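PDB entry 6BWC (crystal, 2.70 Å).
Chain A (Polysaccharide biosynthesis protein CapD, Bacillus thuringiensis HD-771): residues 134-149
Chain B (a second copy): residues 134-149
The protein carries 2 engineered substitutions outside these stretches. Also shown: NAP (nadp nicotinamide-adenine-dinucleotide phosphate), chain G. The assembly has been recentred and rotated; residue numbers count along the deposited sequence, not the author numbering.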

# COMPACT_ATOMS: atom_id res chain seq x y z
N SER A 134 20.14 -16.38 21.81
CA SER A 134 19.27 -17.40 22.39
C SER A 134 18.07 -16.85 23.16
O SER A 134 17.87 -17.23 24.33
CB SER A 134 20.08 -18.33 23.27
OG SER A 134 21.17 -18.84 22.52
N PRO A 135 17.26 -15.99 22.49
CA PRO A 135 16.18 -15.21 23.06
C PRO A 135 14.98 -15.98 23.56
O PRO A 135 14.57 -16.97 22.95
CB PRO A 135 15.71 -14.35 21.88
CG PRO A 135 16.01 -15.15 20.69
CD PRO A 135 17.30 -15.84 21.01
N THR A 136 14.38 -15.48 24.63
CA THR A 136 13.19 -16.02 25.22
C THR A 136 11.99 -15.10 24.99
O THR A 136 10.92 -15.33 25.58
CB THR A 136 13.39 -16.10 26.73
OG1 THR A 136 13.55 -14.76 27.23
CG2 THR A 136 14.60 -16.89 27.04
N ASN A 137 12.16 -14.06 24.18
CA ASN A 137 11.10 -13.06 23.95
C ASN A 137 11.09 -12.46 22.56
O ASN A 137 12.10 -12.44 21.87
CB ASN A 137 11.17 -11.94 24.98
CG ASN A 137 12.57 -11.40 25.14
OD1 ASN A 137 13.17 -10.89 24.19
ND2 ASN A 137 13.11 -11.51 26.34
N ASN A 138 9.94 -11.93 22.18
CA ASN A 138 9.73 -11.39 20.86
C ASN A 138 10.78 -10.35 20.48
O ASN A 138 11.37 -10.45 19.41
CB ASN A 138 8.35 -10.76 20.75
CG ASN A 138 8.01 -10.38 19.35
OD1 ASN A 138 8.24 -11.16 18.44
ND2 ASN A 138 7.50 -9.17 19.15
N TYR A 139 10.98 -9.36 21.36
CA TYR A 139 12.00 -8.31 21.21
C TYR A 139 13.35 -8.84 20.74
O TYR A 139 13.81 -8.50 19.67
CB TYR A 139 12.16 -7.54 22.53
CG TYR A 139 13.37 -6.62 22.59
CD1 TYR A 139 13.43 -5.46 21.82
CD2 TYR A 139 14.44 -6.92 23.40
CE1 TYR A 139 14.54 -4.62 21.87
CE2 TYR A 139 15.55 -6.09 23.45
CZ TYR A 139 15.60 -4.95 22.68
OH TYR A 139 16.72 -4.12 22.74
N GLY A 140 13.96 -9.69 21.55
CA GLY A 140 15.18 -10.40 21.18
C GLY A 140 15.12 -11.15 19.85
O GLY A 140 16.13 -11.16 19.13
N ALA A 141 13.98 -11.76 19.51
CA ALA A 141 13.78 -12.37 18.17
C ALA A 141 13.77 -11.32 17.09
O ALA A 141 14.29 -11.56 16.01
CB ALA A 141 12.48 -13.19 18.09
N THR A 142 13.16 -10.17 17.37
CA THR A 142 13.15 -9.07 16.39
C THR A 142 14.58 -8.59 16.18
O THR A 142 15.00 -8.38 15.04
CB THR A 142 12.22 -7.87 16.75
OG1 THR A 142 12.75 -7.11 17.85
CG2 THR A 142 10.78 -8.34 17.03
N LYS A 143 15.34 -8.45 17.26
CA LYS A 143 16.73 -8.03 17.16
C LYS A 143 17.63 -9.07 16.48
O LYS A 143 18.62 -8.70 15.84
CB LYS A 143 17.28 -7.61 18.52
CG LYS A 143 16.70 -6.29 19.04
CD LYS A 143 17.22 -5.09 18.26
CE LYS A 143 17.01 -3.79 19.01
NZ LYS A 143 17.26 -2.57 18.20
N LEU A 144 17.29 -10.35 16.59
CA LEU A 144 18.00 -11.42 15.87
C LEU A 144 17.73 -11.32 14.39
O LEU A 144 18.63 -11.52 13.57
CB LEU A 144 17.56 -12.79 16.40
CG LEU A 144 18.23 -14.08 15.94
CD1 LEU A 144 19.72 -13.99 16.14
CD2 LEU A 144 17.69 -15.28 16.71
N THR A 145 16.48 -11.02 14.05
CA THR A 145 16.07 -10.92 12.65
C THR A 145 16.68 -9.67 11.99
O THR A 145 17.25 -9.73 10.89
CB THR A 145 14.54 -11.01 12.56
OG1 THR A 145 14.15 -12.32 13.00
CG2 THR A 145 14.01 -10.77 11.13
N ALA A 146 16.59 -8.54 12.70
CA ALA A 146 17.39 -7.33 12.40
C ALA A 146 18.84 -7.65 12.08
O ALA A 146 19.35 -7.24 11.06
CB ALA A 146 17.35 -6.33 13.57
N GLU A 147 19.49 -8.38 12.97
CA GLU A 147 20.91 -8.67 12.82
C GLU A 147 21.19 -9.45 11.52
O GLU A 147 22.11 -9.09 10.77
CB GLU A 147 21.44 -9.41 14.05
CG GLU A 147 21.93 -8.49 15.17
CD GLU A 147 22.77 -9.23 16.19
OE1 GLU A 147 23.59 -10.08 15.78
OE2 GLU A 147 22.62 -8.98 17.40
N ARG A 148 20.36 -10.45 11.23
CA ARG A 148 20.48 -11.23 10.01
C ARG A 148 20.12 -10.44 8.78
O ARG A 148 20.69 -10.67 7.72
CB ARG A 148 19.61 -12.47 10.08
CG ARG A 148 19.98 -13.41 11.22
CD ARG A 148 21.39 -13.95 11.07
NE ARG A 148 21.61 -15.08 11.97
CZ ARG A 148 21.89 -14.99 13.27
NH1 ARG A 148 22.07 -16.09 13.99
NH2 ARG A 148 21.97 -13.81 13.87
N LEU A 149 19.15 -9.54 8.92
CA LEU A 149 18.85 -8.54 7.87
C LEU A 149 20.10 -7.77 7.46
O LEU A 149 20.36 -7.58 6.28
CB LEU A 149 17.77 -7.51 8.35
CG LEU A 149 16.29 -7.56 7.91
CD1 LEU A 149 15.63 -8.92 8.07
CD2 LEU A 149 15.52 -6.52 8.71
N SER B 134 14.93 -20.66 22.10
CA SER B 134 16.30 -20.14 22.18
C SER B 134 17.02 -20.09 20.81
O SER B 134 18.14 -20.52 20.70
CB SER B 134 17.08 -20.99 23.21
OG SER B 134 16.38 -21.12 24.45
N PRO B 135 16.36 -19.53 19.77
CA PRO B 135 16.74 -19.69 18.36
C PRO B 135 18.11 -19.13 17.96
O PRO B 135 18.45 -18.00 18.34
CB PRO B 135 15.63 -18.93 17.63
CG PRO B 135 15.23 -17.89 18.59
CD PRO B 135 15.24 -18.60 19.89
N THR B 136 18.85 -19.94 17.17
CA THR B 136 20.20 -19.63 16.62
C THR B 136 20.11 -19.07 15.21
O THR B 136 21.13 -18.68 14.64
CB THR B 136 21.08 -20.90 16.54
OG1 THR B 136 20.96 -21.64 17.74
CG2 THR B 136 22.58 -20.57 16.35
N ASN B 137 18.91 -19.04 14.64
CA ASN B 137 18.73 -18.66 13.24
C ASN B 137 17.53 -17.78 13.03
O ASN B 137 16.67 -17.67 13.90
CB ASN B 137 18.65 -19.90 12.32
CG ASN B 137 17.80 -21.01 12.89
OD1 ASN B 137 16.76 -20.76 13.48
ND2 ASN B 137 18.24 -22.26 12.72
N ASN B 138 17.47 -17.16 11.86
CA ASN B 138 16.38 -16.29 11.52
C ASN B 138 15.08 -17.04 11.48
O ASN B 138 14.10 -16.58 12.04
CB ASN B 138 16.61 -15.64 10.17
CG ASN B 138 15.63 -14.51 9.93
OD1 ASN B 138 15.52 -13.59 10.74
ND2 ASN B 138 14.91 -14.58 8.81
N TYR B 139 15.05 -18.21 10.87
CA TYR B 139 13.80 -19.01 10.85
C TYR B 139 13.26 -19.22 12.25
O TYR B 139 12.05 -19.10 12.47
CB TYR B 139 14.02 -20.36 10.18
CG TYR B 139 12.92 -21.38 10.36
CD1 TYR B 139 11.63 -21.14 9.92
CD2 TYR B 139 13.20 -22.63 10.93
CE1 TYR B 139 10.64 -22.11 10.08
CE2 TYR B 139 12.22 -23.60 11.07
CZ TYR B 139 10.96 -23.35 10.65
OH TYR B 139 10.03 -24.35 10.82
N GLY B 140 14.16 -19.50 13.18
CA GLY B 140 13.81 -19.71 14.58
C GLY B 140 13.24 -18.46 15.21
O GLY B 140 12.19 -18.50 15.90
N ALA B 141 13.94 -17.35 14.94
CA ALA B 141 13.47 -16.00 15.29
C ALA B 141 12.04 -15.75 14.81
O ALA B 141 11.26 -15.24 15.59
CB ALA B 141 14.42 -14.93 14.76
N THR B 142 11.71 -16.13 13.58
CA THR B 142 10.38 -15.88 13.01
C THR B 142 9.26 -16.80 13.55
O THR B 142 8.08 -16.41 13.60
CB THR B 142 10.35 -15.94 11.46
OG1 THR B 142 10.72 -17.23 10.98
CG2 THR B 142 11.25 -14.89 10.87
N LYS B 143 9.59 -18.02 13.95
CA LYS B 143 8.57 -18.87 14.59
C LYS B 143 8.32 -18.43 16.04
O LYS B 143 7.18 -18.42 16.49
CB LYS B 143 8.95 -20.34 14.50
CG LYS B 143 8.79 -20.92 13.11
CD LYS B 143 7.33 -21.18 12.79
CE LYS B 143 7.19 -21.96 11.48
NZ LYS B 143 5.78 -22.20 11.00
N LEU B 144 9.37 -18.02 16.76
CA LEU B 144 9.22 -17.44 18.11
C LEU B 144 8.38 -16.16 18.08
O LEU B 144 7.55 -15.93 18.99
CB LEU B 144 10.59 -17.20 18.74
CG LEU B 144 10.77 -16.36 20.01
CD1 LEU B 144 9.83 -16.69 21.16
CD2 LEU B 144 12.20 -16.55 20.48
N THR B 145 8.58 -15.34 17.05
CA THR B 145 7.77 -14.14 16.85
C THR B 145 6.32 -14.55 16.51
O THR B 145 5.38 -14.06 17.13
CB THR B 145 8.35 -13.20 15.77
OG1 THR B 145 9.64 -12.71 16.19
CG2 THR B 145 7.43 -12.01 15.51
N ALA B 146 6.16 -15.45 15.54
CA ALA B 146 4.82 -15.96 15.19
C ALA B 146 4.10 -16.48 16.43
O ALA B 146 3.03 -16.02 16.74
CB ALA B 146 4.89 -17.04 14.11
N GLU B 147 4.72 -17.42 17.15
CA GLU B 147 4.11 -17.99 18.37
C GLU B 147 3.56 -16.92 19.32
O GLU B 147 2.47 -17.09 19.91
CB GLU B 147 5.12 -18.85 19.16
CG GLU B 147 5.38 -20.27 18.62
CD GLU B 147 6.27 -21.06 19.56
OE1 GLU B 147 6.48 -20.60 20.70
OE2 GLU B 147 6.77 -22.13 19.16
N ARG B 148 4.33 -15.85 19.47
CA ARG B 148 3.98 -14.69 20.31
C ARG B 148 2.74 -13.98 19.80
O ARG B 148 1.79 -13.77 20.57
CB ARG B 148 5.15 -13.68 20.32
CG ARG B 148 5.91 -13.49 21.62
CD ARG B 148 5.87 -14.66 22.55
NE ARG B 148 7.12 -14.86 23.25
CZ ARG B 148 7.59 -16.06 23.61
NH1 ARG B 148 8.76 -16.17 24.23
NH2 ARG B 148 6.92 -17.17 23.34
N LEU B 149 2.76 -13.61 18.51
CA LEU B 149 1.58 -13.12 17.76
C LEU B 149 0.29 -13.92 18.05
O LEU B 149 -0.71 -13.34 18.45
CB LEU B 149 1.87 -13.15 16.25
CG LEU B 149 2.36 -11.89 15.55
CD1 LEU B 149 3.65 -11.39 16.16
CD2 LEU B 149 2.54 -12.17 14.07
PA NAP G . 15.36 5.09 23.87
O1A NAP G . 15.88 6.11 24.86
O2A NAP G . 13.92 4.61 23.98
O5B NAP G . 15.56 5.73 22.40
C5B NAP G . 14.51 5.72 21.42
C4B NAP G . 14.73 6.63 20.21
O4B NAP G . 14.25 6.02 18.99
C3B NAP G . 13.93 7.92 20.36
O3B NAP G . 14.64 8.99 19.74
C2B NAP G . 12.60 7.62 19.65
O2B NAP G . 11.88 8.74 19.11
C1B NAP G . 13.07 6.72 18.52
N9A NAP G . 11.98 5.85 18.00
C8A NAP G . 11.33 4.88 18.65
N7A NAP G . 10.42 4.29 17.84
C5A NAP G . 10.49 4.88 16.63
C6A NAP G . 9.83 4.74 15.31
N6A NAP G . 8.85 3.83 15.12
N1A NAP G . 10.22 5.56 14.31
C2A NAP G . 11.17 6.49 14.51
N3A NAP G . 11.81 6.68 15.68
C4A NAP G . 11.52 5.92 16.76
O3 NAP G . 16.31 3.80 24.03
PN NAP G . 17.90 3.77 24.09
O1N NAP G . 18.43 5.03 23.45
O2N NAP G . 18.36 3.34 25.45
O5D NAP G . 18.07 2.51 23.13
C5D NAP G . 18.33 2.74 21.75
C4D NAP G . 18.66 1.47 20.95
O4D NAP G . 19.55 0.71 21.73
C3D NAP G . 17.47 0.58 20.60
O3D NAP G . 17.64 0.00 19.30
C2D NAP G . 17.52 -0.48 21.67
O2D NAP G . 16.86 -1.68 21.29
C1D NAP G . 19.02 -0.62 21.80
N1N NAP G . 19.51 -1.20 23.05
C2N NAP G . 19.36 -0.49 24.20
C3N NAP G . 19.80 -0.97 25.43
C7N NAP G . 19.61 -0.21 26.71
O7N NAP G . 19.78 -0.84 27.76
N7N NAP G . 19.23 1.08 26.73
C4N NAP G . 20.48 -2.32 25.49
C5N NAP G . 20.57 -3.02 24.19
C6N NAP G . 20.11 -2.42 23.02
P2B NAP G . 10.70 9.54 19.88
O1X NAP G . 10.88 11.02 19.48
O2X NAP G . 9.43 8.86 19.34
O3X NAP G . 10.97 9.36 21.38

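The most unusual feature of this contact is how closely the two copies approach at the point where each helix meets its own counterpart: Ala A141 CA and Ala B141 CA lie only 4.6 Å apart. The helices, residues 138–149 in each chain, run nearly antiparallel at 148°, with their axes approaching to 8.6 Å. The pairing is close to twofold, so nearly every contact occurs twice, with Asn A138 lying near Thr B145, and Asn B138 near Thr A145.

Alanine suits the centre because its side chain is a single methyl. Both CB atoms point toward the partner, Ala A141 CB lies 4.2 Å from Ala B141 CB, and the same methyl comes within 3.5 Å of Ala B141 O, so side chain rests against backbone. Leucine fills the space beside this point: Leu A144 CD2 packs 3.8 Å from Ala B141 CB and 4.0 Å from Pro B135 CG, and in the reciprocal contact Leu B144 CD2 lies 4.1 Å from Pro A135 CG. The two proline rings touch each other, CG of Pro A135 to CG of Pro B135, at 3.5 Å. Their compact apolar rings extend the greasy surface into the loops that precede the helices, where Ser A134 CB and Ser B134 CB lie 4.0 Å apart, each CA-to-CB bond pointing sideways to the partner.

Polar groups are buried beside this apolar strip, and they find partners. The amide oxygen of Asn B138, OD1, sits 2.9 Å from Thr A145 OG1, and Asn A138 OD1 sits 3.1 Å from Thr B145 OG1. Each threonine hydroxyl is also 3.1 Å from the carbonyl oxygen one turn back in its own helix, OG1 of Thr A145 to O of Ala A141 and OG1 of Thr B145 to O of Ala B141; which acceptor takes the single proton is left open.

Farther along, arginine supplies the reach that a short side chain lacks. Arg A148 NH1 donates to Thr B136 O at 2.8 Å, and Arg B148 NH1 to Thr A136 O at 2.7 Å. Both bonds are weak, bent at the hydrogen to 120° and 124°, although each carbonyl oxygen lies near the guanidinium plane, at its edge.

Asn A137 and Asn B137 each cap their helix, OD1 accepting from the glycine backbone: Gly A140 N to Asn A137 OD1 is 3.0 Å, and Gly B140 N to Asn B137 OD1 is 2.9 Å. Tyr A139, in contrast, points away from the partner, and its OH hydrogen-bonds O2D of NADP at 2.8 Å.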